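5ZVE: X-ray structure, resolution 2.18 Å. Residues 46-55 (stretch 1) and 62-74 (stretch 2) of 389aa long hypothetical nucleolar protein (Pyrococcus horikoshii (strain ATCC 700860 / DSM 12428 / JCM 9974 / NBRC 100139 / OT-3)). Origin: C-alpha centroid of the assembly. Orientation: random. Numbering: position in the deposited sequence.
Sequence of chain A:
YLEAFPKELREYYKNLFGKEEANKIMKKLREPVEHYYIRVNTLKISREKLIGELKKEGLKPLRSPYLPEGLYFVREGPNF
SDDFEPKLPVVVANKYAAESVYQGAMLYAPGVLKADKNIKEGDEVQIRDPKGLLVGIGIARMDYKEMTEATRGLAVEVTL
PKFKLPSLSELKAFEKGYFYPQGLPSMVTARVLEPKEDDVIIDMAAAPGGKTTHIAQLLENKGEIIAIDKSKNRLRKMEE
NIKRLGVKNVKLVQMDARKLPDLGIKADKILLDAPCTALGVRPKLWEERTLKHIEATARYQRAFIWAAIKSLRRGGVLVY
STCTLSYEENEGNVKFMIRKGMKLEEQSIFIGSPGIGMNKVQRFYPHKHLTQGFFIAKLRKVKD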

ATOM      1  N   SER A  46       7.517 -15.539 -16.258  1.00 23.20           N
ATOM      2  CA  SER A  46       7.096 -14.473 -17.155  1.00 21.33           C
ATOM      3  C   SER A  46       5.642 -14.138 -16.868  1.00 23.58           C
ATOM      4  O   SER A  46       4.947 -14.905 -16.212  1.00 23.19           O
ATOM      5  N   ARG A  47       5.187 -12.994 -17.363  1.00 23.84           N
ATOM      6  CA  ARG A  47       3.812 -12.558 -17.150  1.00 25.31           C
ATOM      7  C   ARG A  47       2.778 -13.557 -17.702  1.00 28.82           C
ATOM      8  O   ARG A  47       1.833 -13.938 -17.008  1.00 27.08           O
ATOM      9  N   GLU A  48       2.952 -13.984 -18.946  1.00 26.53           N
ATOM     10  CA  GLU A  48       1.945 -14.832 -19.575  1.00 27.59           C
ATOM     11  C   GLU A  48       1.875 -16.203 -18.917  1.00 24.90           C
ATOM     12  O   GLU A  48       0.793 -16.755 -18.740  1.00 23.36           O
ATOM     13  N   LYS A  49       3.031 -16.742 -18.546  1.00 24.34           N
ATOM     14  CA  LYS A  49       3.087 -18.006 -17.824  1.00 23.02           C
ATOM     15  C   LYS A  49       2.321 -17.938 -16.506  1.00 29.43           C
ATOM     16  O   LYS A  49       1.561 -18.852 -16.179  1.00 28.52           O
ATOM     17  N   LEU A  50       2.531 -16.860 -15.748  1.00 28.96           N
ATOM     18  CA  LEU A  50       1.839 -16.669 -14.475  1.00 26.48           C
ATOM     19  C   LEU A  50       0.328 -16.597 -14.670  1.00 24.17           C
ATOM     20  O   LEU A  50      -0.430 -17.203 -13.919  1.00 25.12           O
ATOM     21  N   ILE A  51      -0.095 -15.853 -15.687  1.00 24.71           N
ATOM     22  CA  ILE A  51      -1.505 -15.755 -16.049  1.00 24.39           C
ATOM     23  C   ILE A  51      -2.103 -17.145 -16.241  1.00 31.13           C
ATOM     24  O   ILE A  51      -3.175 -17.443 -15.709  1.00 26.83           O
ATOM     25  N   GLY A  52      -1.405 -17.987 -17.003  1.00 25.66           N
ATOM     26  CA  GLY A  52      -1.814 -19.369 -17.180  1.00 29.80           C
ATOM     27  C   GLY A  52      -2.041 -20.068 -15.850  1.00 33.16           C
ATOM     28  O   GLY A  52      -3.015 -20.802 -15.689  1.00 35.82           O
ATOM     29  N   GLU A  53      -1.144 -19.830 -14.893  1.00 30.97           N
ATOM     30  CA  GLU A  53      -1.242 -20.435 -13.565  1.00 31.49           C
ATOM     31  C   GLU A  53      -2.436 -19.902 -12.782  1.00 33.35           C
ATOM     32  O   GLU A  53      -3.107 -20.652 -12.075  1.00 33.45           O
ATOM     33  N   LEU A  54      -2.693 -18.604 -12.908  1.00 31.14           N
ATOM     34  CA  LEU A  54      -3.801 -17.980 -12.197  1.00 28.00           C
ATOM     35  C   LEU A  54      -5.154 -18.350 -12.802  1.00 33.22           C
ATOM     36  O   LEU A  54      -6.155 -18.446 -12.091  1.00 31.29           O
ATOM     37  N   LYS A  55      -5.194 -18.542 -14.116  1.00 32.79           N
ATOM     38  CA  LYS A  55      -6.427 -18.974 -14.759  1.00 31.76           C
ATOM     39  C   LYS A  55      -6.780 -20.387 -14.315  1.00 35.69           C
ATOM     40  O   LYS A  55      -7.955 -20.706 -14.125  1.00 33.05           O
ATOM     41  N   LEU A  62      -5.905  -9.483 -15.318  1.00 20.76           N
ATOM     42  CA  LEU A  62      -5.864  -8.662 -16.518  1.00 21.90           C
ATOM     43  C   LEU A  62      -4.505  -7.983 -16.628  1.00 24.69           C
ATOM     44  O   LEU A  62      -3.879  -7.668 -15.614  1.00 23.41           O
ATOM     45  N   ARG A  63      -4.058  -7.752 -17.860  1.00 24.38           N
ATOM     46  CA  ARG A  63      -2.722  -7.208 -18.105  1.00 21.70           C
ATOM     47  C   ARG A  63      -2.705  -5.680 -18.096  1.00 21.26           C
ATOM     48  O   ARG A  63      -3.642  -5.032 -18.551  1.00 21.98           O
ATOM     49  N   SER A  64      -1.627  -5.096 -17.587  1.00 22.10           N
ATOM     50  CA  SER A  64      -1.453  -3.658 -17.705  1.00 19.74           C
ATOM     51  C   SER A  64      -0.691  -3.346 -18.990  1.00 20.45           C
ATOM     52  O   SER A  64       0.318  -3.985 -19.286  1.00 19.05           O
ATOM     53  N   PRO A  65      -1.192  -2.380 -19.775  1.00 21.10           N
ATOM     54  CA  PRO A  65      -0.515  -1.929 -20.995  1.00 20.22           C
ATOM     55  C   PRO A  65       0.628  -0.952 -20.711  1.00 21.08           C
ATOM     56  O   PRO A  65       1.363  -0.588 -21.627  1.00 24.48           O
ATOM     57  N   TYR A  66       0.769  -0.535 -19.458  1.00 20.68           N
ATOM     58  CA  TYR A  66       1.827   0.396 -19.068  1.00 20.13           C
ATOM     59  C   TYR A  66       2.975  -0.297 -18.329  1.00 21.69           C
ATOM     60  O   TYR A  66       4.135   0.085 -18.462  1.00 23.60           O
ATOM     61  N   LEU A  67       2.640  -1.309 -17.540  1.00 22.81           N
ATOM     62  CA  LEU A  67       3.641  -2.079 -16.811  1.00 20.48           C
ATOM     63  C   LEU A  67       3.630  -3.530 -17.263  1.00 25.13           C
ATOM     64  O   LEU A  67       2.728  -4.286 -16.895  1.00 22.89           O
ATOM     65  N   PRO A  68       4.630  -3.924 -18.066  1.00 26.41           N
ATOM     66  CA  PRO A  68       4.741  -5.314 -18.523  1.00 29.07           C
ATOM     67  C   PRO A  68       4.804  -6.315 -17.366  1.00 25.16           C
ATOM     68  O   PRO A  68       4.543  -7.495 -17.576  1.00 24.82           O
ATOM     69  N   GLU A  69       5.133  -5.856 -16.164  1.00 21.46           N
ATOM     70  CA  GLU A  69       5.123  -6.751 -15.013  1.00 21.81           C
ATOM     71  C   GLU A  69       3.840  -6.604 -14.195  1.00 22.67           C
ATOM     72  O   GLU A  69       3.722  -7.175 -13.108  1.00 24.94           O
ATOM     73  N   GLY A  70       2.874  -5.847 -14.707  1.00 22.00           N
ATOM     74  CA  GLY A  70       1.648  -5.600 -13.966  1.00 22.05           C
ATOM     75  C   GLY A  70       0.453  -6.468 -14.340  1.00 21.09           C
ATOM     76  O   GLY A  70       0.110  -6.598 -15.513  1.00 21.30           O
ATOM     77  N   LEU A  71      -0.195  -7.043 -13.330  1.00 17.90           N
ATOM     78  CA  LEU A  71      -1.464  -7.743 -13.508  1.00 19.20           C
ATOM     79  C   LEU A  71      -2.436  -7.235 -12.471  1.00 21.08           C
ATOM     80  O   LEU A  71      -2.035  -6.941 -11.347  1.00 20.06           O
ATOM     81  N   TYR A  72      -3.712  -7.135 -12.824  1.00 21.05           N
ATOM     82  CA  TYR A  72      -4.687  -6.700 -11.838  1.00 20.48           C
ATOM     83  C   TYR A  72      -5.980  -7.501 -11.904  1.00 23.90           C
ATOM     84  O   TYR A  72      -6.317  -8.096 -12.929  1.00 23.51           O
ATOM     85  N   PHE A  73      -6.688  -7.520 -10.782  1.00 23.78           N
ATOM     86  CA  PHE A  73      -7.969  -8.195 -10.693  1.00 19.87           C
ATOM     87  C   PHE A  73      -9.054  -7.164 -10.458  1.00 19.77           C
ATOM     88  O   PHE A  73      -8.860  -6.207  -9.707  1.00 19.97           O
ATOM     89  N   VAL A  74     -10.185  -7.338 -11.124  1.00 16.65           N
ATOM     90  CA  VAL A  74     -11.274  -6.393 -10.971  1.00 20.39           C
ATOM     91  C   VAL A  74     -12.022  -6.707  -9.679  1.00 21.22           C
ATOM     92  O   VAL A  74     -12.345  -7.863  -9.391  1.00 28.34           O
TER

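Helix 47-55 lies against the hairpin of strands 62-63 and 70-74, its axis 24° from the direction of strand 70-74, and three residues, Arg 47, Arg 63 and Leu 71, carry most of the 514 Å² buried between them. Arg 47, in the first turn of the helix, points toward the hairpin with chi1 and chi2 both t and chi3 between wells at -131°, and this chain delivers its guanidinium to carbonyls of the 64-69 loop and of Gly 70, where the strand begins. Arg 47 NH2 donates a very short hydrogen bond to Ser 64 O (2.4 Å) and a second to Gly 70 O (3.0 Å); Arg 47 NE adds a weak one to Gly 70 O (3.3 Å). Both acceptors lie near the guanidinium plane, at its edge. Arg 63 CG covers one face, 3.7 Å from Arg 47 NE, while Pro 68 O lies over the opposite face, 3.0 Å from Arg 47 NE but at too poor an angle to bond. Water 1 extends the network, accepting from Arg 47 NH1 (3.1 Å) and donating to Ser 64 O (2.5 Å). Ser 64 OG (chi1 t) instead braces its own loop, accepting from Tyr 66 N (3.1 Å) and Leu 67 N (3.0 Å). Arg 63 (chi1 m, chi2 t, chi3 m) points toward the helix: Arg 63 NH1 forms a salt bridge with Glu 48 OE1 (2.5 Å) and lies 3.2 Å from Ile 51 CD1. Glu 48 leaves the helix sideways, and chi1 and chi2, both m, bring its carboxylate nearer. Leu 71 (m, t) enters a buried apolar patch. Leu 71 CD2 packs on Ile 51 CD1 (3.6 Å), and Leu 71 CD1 lies 4.2 Å from both Leu 50 CD2 and Leu 54 CD1. Leu 54 CD1 meets the ring edge of Phe 73 at CZ (3.9 Å).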

ATOM      1  CB  SER A  46       7.262 -14.884 -18.616  1.00 24.01           C
ATOM      2  OG  SER A  46       6.243 -15.794 -18.997  1.00 24.74           O
ATOM      3  CB  ARG A  47       3.607 -11.185 -17.790  1.00 23.83           C
ATOM      4  CG  ARG A  47       2.298 -10.504 -17.446  1.00 22.96           C
ATOM      5  CD  ARG A  47       1.969  -9.487 -18.519  1.00 32.74           C
ATOM      6  NE  ARG A  47       1.621  -8.175 -17.995  1.00 26.79           N
ATOM      7  CZ  ARG A  47       1.506  -7.090 -18.751  1.00 27.59           C
ATOM      8  NH1 ARG A  47       1.711  -7.168 -20.061  1.00 25.10           N
ATOM      9  NH2 ARG A  47       1.186  -5.925 -18.202  1.00 22.84           N
ATOM     10  CB  GLU A  48       2.215 -14.972 -21.071  1.00 33.19           C
ATOM     11  CG  GLU A  48       2.208 -13.639 -21.803  1.00 36.24           C
ATOM     12  CD  GLU A  48       0.969 -12.814 -21.495  1.00 35.35           C
ATOM     13  OE1 GLU A  48      -0.150 -13.324 -21.689  1.00 40.72           O
ATOM     14  OE2 GLU A  48       1.110 -11.659 -21.041  1.00 40.09           O
ATOM     15  CB  LYS A  49       4.539 -18.410 -17.573  1.00 25.27           C
ATOM     16  CG  LYS A  49       5.283 -18.842 -18.833  1.00 30.26           C
ATOM     17  CD  LYS A  49       5.052 -20.309 -19.152  1.00 33.60           C
ATOM     18  CE  LYS A  49       5.990 -21.195 -18.339  1.00 44.13           C
ATOM     19  NZ  LYS A  49       6.041 -22.602 -18.837  1.00 43.88           N
ATOM     20  CB  LEU A  50       2.335 -15.403 -13.770  1.00 22.32           C
ATOM     21  CG  LEU A  50       1.598 -15.061 -12.473  1.00 22.63           C
ATOM     22  CD1 LEU A  50       1.598 -16.251 -11.520  1.00 21.00           C
ATOM     23  CD2 LEU A  50       2.199 -13.824 -11.799  1.00 23.14           C
ATOM     24  CB  ILE A  51      -1.691 -14.930 -17.332  1.00 27.23           C
ATOM     25  CG1 ILE A  51      -1.625 -13.440 -17.012  1.00 24.54           C
ATOM     26  CG2 ILE A  51      -3.004 -15.273 -18.033  1.00 24.51           C
ATOM     27  CD1 ILE A  51      -1.693 -12.577 -18.233  1.00 26.36           C
ATOM     28  CB  GLU A  53       0.045 -20.210 -12.766  1.00 34.81           C
ATOM     29  CG  GLU A  53       1.238 -20.979 -13.301  1.00 37.66           C
ATOM     30  CD  GLU A  53       0.987 -22.476 -13.334  1.00 47.70           C
ATOM     31  OE1 GLU A  53       0.294 -22.988 -12.428  1.00 48.07           O
ATOM     32  OE2 GLU A  53       1.472 -23.141 -14.275  1.00 57.67           O
ATOM     33  CB  LEU A  54      -3.630 -16.460 -12.178  1.00 27.55           C
ATOM     34  CG  LEU A  54      -2.399 -15.944 -11.428  1.00 27.05           C
ATOM     35  CD1 LEU A  54      -2.217 -14.446 -11.637  1.00 23.46           C
ATOM     36  CD2 LEU A  54      -2.509 -16.272  -9.945  1.00 27.70           C
ATOM     37  CB  LYS A  55      -6.313 -18.893 -16.281  1.00 29.22           C
ATOM     38  CG  LYS A  55      -6.553 -17.492 -16.813  1.00 34.23           C
ATOM     39  CD  LYS A  55      -6.259 -17.389 -18.298  1.00 40.68           C
ATOM     40  CE  LYS A  55      -6.697 -16.039 -18.848  1.00 45.50           C
ATOM     41  NZ  LYS A  55      -6.250 -15.835 -20.254  1.00 58.26           N
ATOM     42  CB  LEU A  62      -6.989  -7.627 -16.500  1.00 23.05           C
ATOM     43  CG  LEU A  62      -8.404  -8.184 -16.374  1.00 27.29           C
ATOM     44  CD1 LEU A  62      -9.413  -7.058 -16.286  1.00 23.70           C
ATOM     45  CD2 LEU A  62      -8.712  -9.084 -17.565  1.00 23.34           C
ATOM     46  CB  ARG A  63      -2.182  -7.721 -19.443  1.00 27.06           C
ATOM     47  CG  ARG A  63      -1.639  -9.144 -19.392  1.00 27.14           C
ATOM     48  CD  ARG A  63      -1.423  -9.701 -20.787  1.00 30.48           C
ATOM     49  NE  ARG A  63      -2.695 -10.015 -21.417  1.00 37.34           N
ATOM     50  CZ  ARG A  63      -3.137 -11.242 -21.654  1.00 27.91           C
ATOM     51  NH1 ARG A  63      -2.398 -12.297 -21.350  1.00 31.95           N
ATOM     52  NH2 ARG A  63      -4.318 -11.408 -22.221  1.00 33.75           N
ATOM     53  CB  SER A  64      -0.725  -3.091 -16.484  1.00 20.03           C
ATOM     54  OG  SER A  64      -0.188  -1.808 -16.758  1.00 20.48           O
ATOM     55  CB  PRO A  65      -1.639  -1.254 -21.784  1.00 20.22           C
ATOM     56  CG  PRO A  65      -2.564  -0.737 -20.730  1.00 19.98           C
ATOM     57  CD  PRO A  65      -2.504  -1.729 -19.596  1.00 21.49           C
ATOM     58  CB  TYR A  66       1.260   1.507 -18.191  1.00 20.70           C
ATOM     59  CG  TYR A  66       0.379   2.503 -18.907  1.00 24.45           C
ATOM     60  CD1 TYR A  66       0.902   3.345 -19.882  1.00 25.32           C
ATOM     61  CD2 TYR A  66      -0.963   2.645 -18.571  1.00 22.25           C
ATOM     62  CE1 TYR A  66       0.106   4.274 -20.529  1.00 26.08           C
ATOM     63  CE2 TYR A  66      -1.767   3.575 -19.211  1.00 20.88           C
ATOM     64  CZ  TYR A  66      -1.224   4.388 -20.186  1.00 24.14           C
ATOM     65  OH  TYR A  66      -2.005   5.320 -20.830  1.00 26.78           O
ATOM     66  CB  LEU A  67       3.394  -2.017 -15.304  1.00 23.73           C
ATOM     67  CG  LEU A  67       3.606  -0.700 -14.563  1.00 25.91           C
ATOM     68  CD1 LEU A  67       3.086  -0.870 -13.170  1.00 30.52           C
ATOM     69  CD2 LEU A  67       5.074  -0.338 -14.528  1.00 21.22           C
ATOM     70  CB  PRO A  68       6.046  -5.325 -19.339  1.00 24.04           C
ATOM     71  CG  PRO A  68       6.736  -4.044 -19.024  1.00 31.39           C
ATOM     72  CD  PRO A  68       5.684  -3.065 -18.631  1.00 29.92           C
ATOM     73  CB  GLU A  69       6.347  -6.510 -14.122  1.00 24.84           C
ATOM     74  CG  GLU A  69       6.402  -5.136 -13.457  1.00 26.93           C
ATOM     75  CD  GLU A  69       7.079  -4.090 -14.324  1.00 27.64           C
ATOM     76  OE1 GLU A  69       6.614  -3.859 -15.462  1.00 27.24           O
ATOM     77  OE2 GLU A  69       8.077  -3.499 -13.863  1.00 26.70           O
ATOM     78  CB  LEU A  71      -1.308  -9.259 -13.366  1.00 19.20           C
ATOM     79  CG  LEU A  71      -0.650 -10.047 -14.499  1.00 21.10           C
ATOM     80  CD1 LEU A  71      -0.444 -11.484 -14.079  1.00 19.44           C
ATOM     81  CD2 LEU A  71      -1.488  -9.973 -15.748  1.00 19.19           C
ATOM     82  CB  TYR A  72      -4.971  -5.195 -11.986  1.00 22.08           C
ATOM     83  CG  TYR A  72      -5.716  -4.804 -13.241  1.00 22.68           C
ATOM     84  CD1 TYR A  72      -7.106  -4.795 -13.268  1.00 22.91           C
ATOM     85  CD2 TYR A  72      -5.032  -4.431 -14.395  1.00 23.24           C
ATOM     86  CE1 TYR A  72      -7.795  -4.437 -14.410  1.00 31.76           C
ATOM     87  CE2 TYR A  72      -5.715  -4.072 -15.546  1.00 25.32           C
ATOM     88  CZ  TYR A  72      -7.097  -4.080 -15.546  1.00 27.00           C
ATOM     89  OH  TYR A  72      -7.795  -3.728 -16.678  1.00 33.19           O
ATOM     90  CB  PHE A  73      -7.966  -9.234  -9.570  1.00 23.22           C
ATOM     91  CG  PHE A  73      -6.855 -10.240  -9.674  1.00 27.01           C
ATOM     92  CD1 PHE A  73      -5.596  -9.961  -9.173  1.00 20.37           C
ATOM     93  CD2 PHE A  73      -7.074 -11.467 -10.284  1.00 26.49           C
ATOM     94  CE1 PHE A  73      -4.574 -10.887  -9.274  1.00 22.80           C
ATOM     95  CE2 PHE A  73      -6.059 -12.397 -10.386  1.00 23.92           C
ATOM     96  CZ  PHE A  73      -4.805 -12.107  -9.883  1.00 25.48           C
ATOM     97  CB  VAL A  74     -12.236  -6.428 -12.174  1.00 26.47           C
ATOM     98  CG1 VAL A  74     -13.391  -5.468 -11.953  1.00 25.15           C
ATOM     99  CG2 VAL A  74     -11.490  -6.064 -13.455  1.00 23.39           C
TER
HETATM  100  O   HOH W   1       2.320  -4.185 -20.727  1.00 27.92           O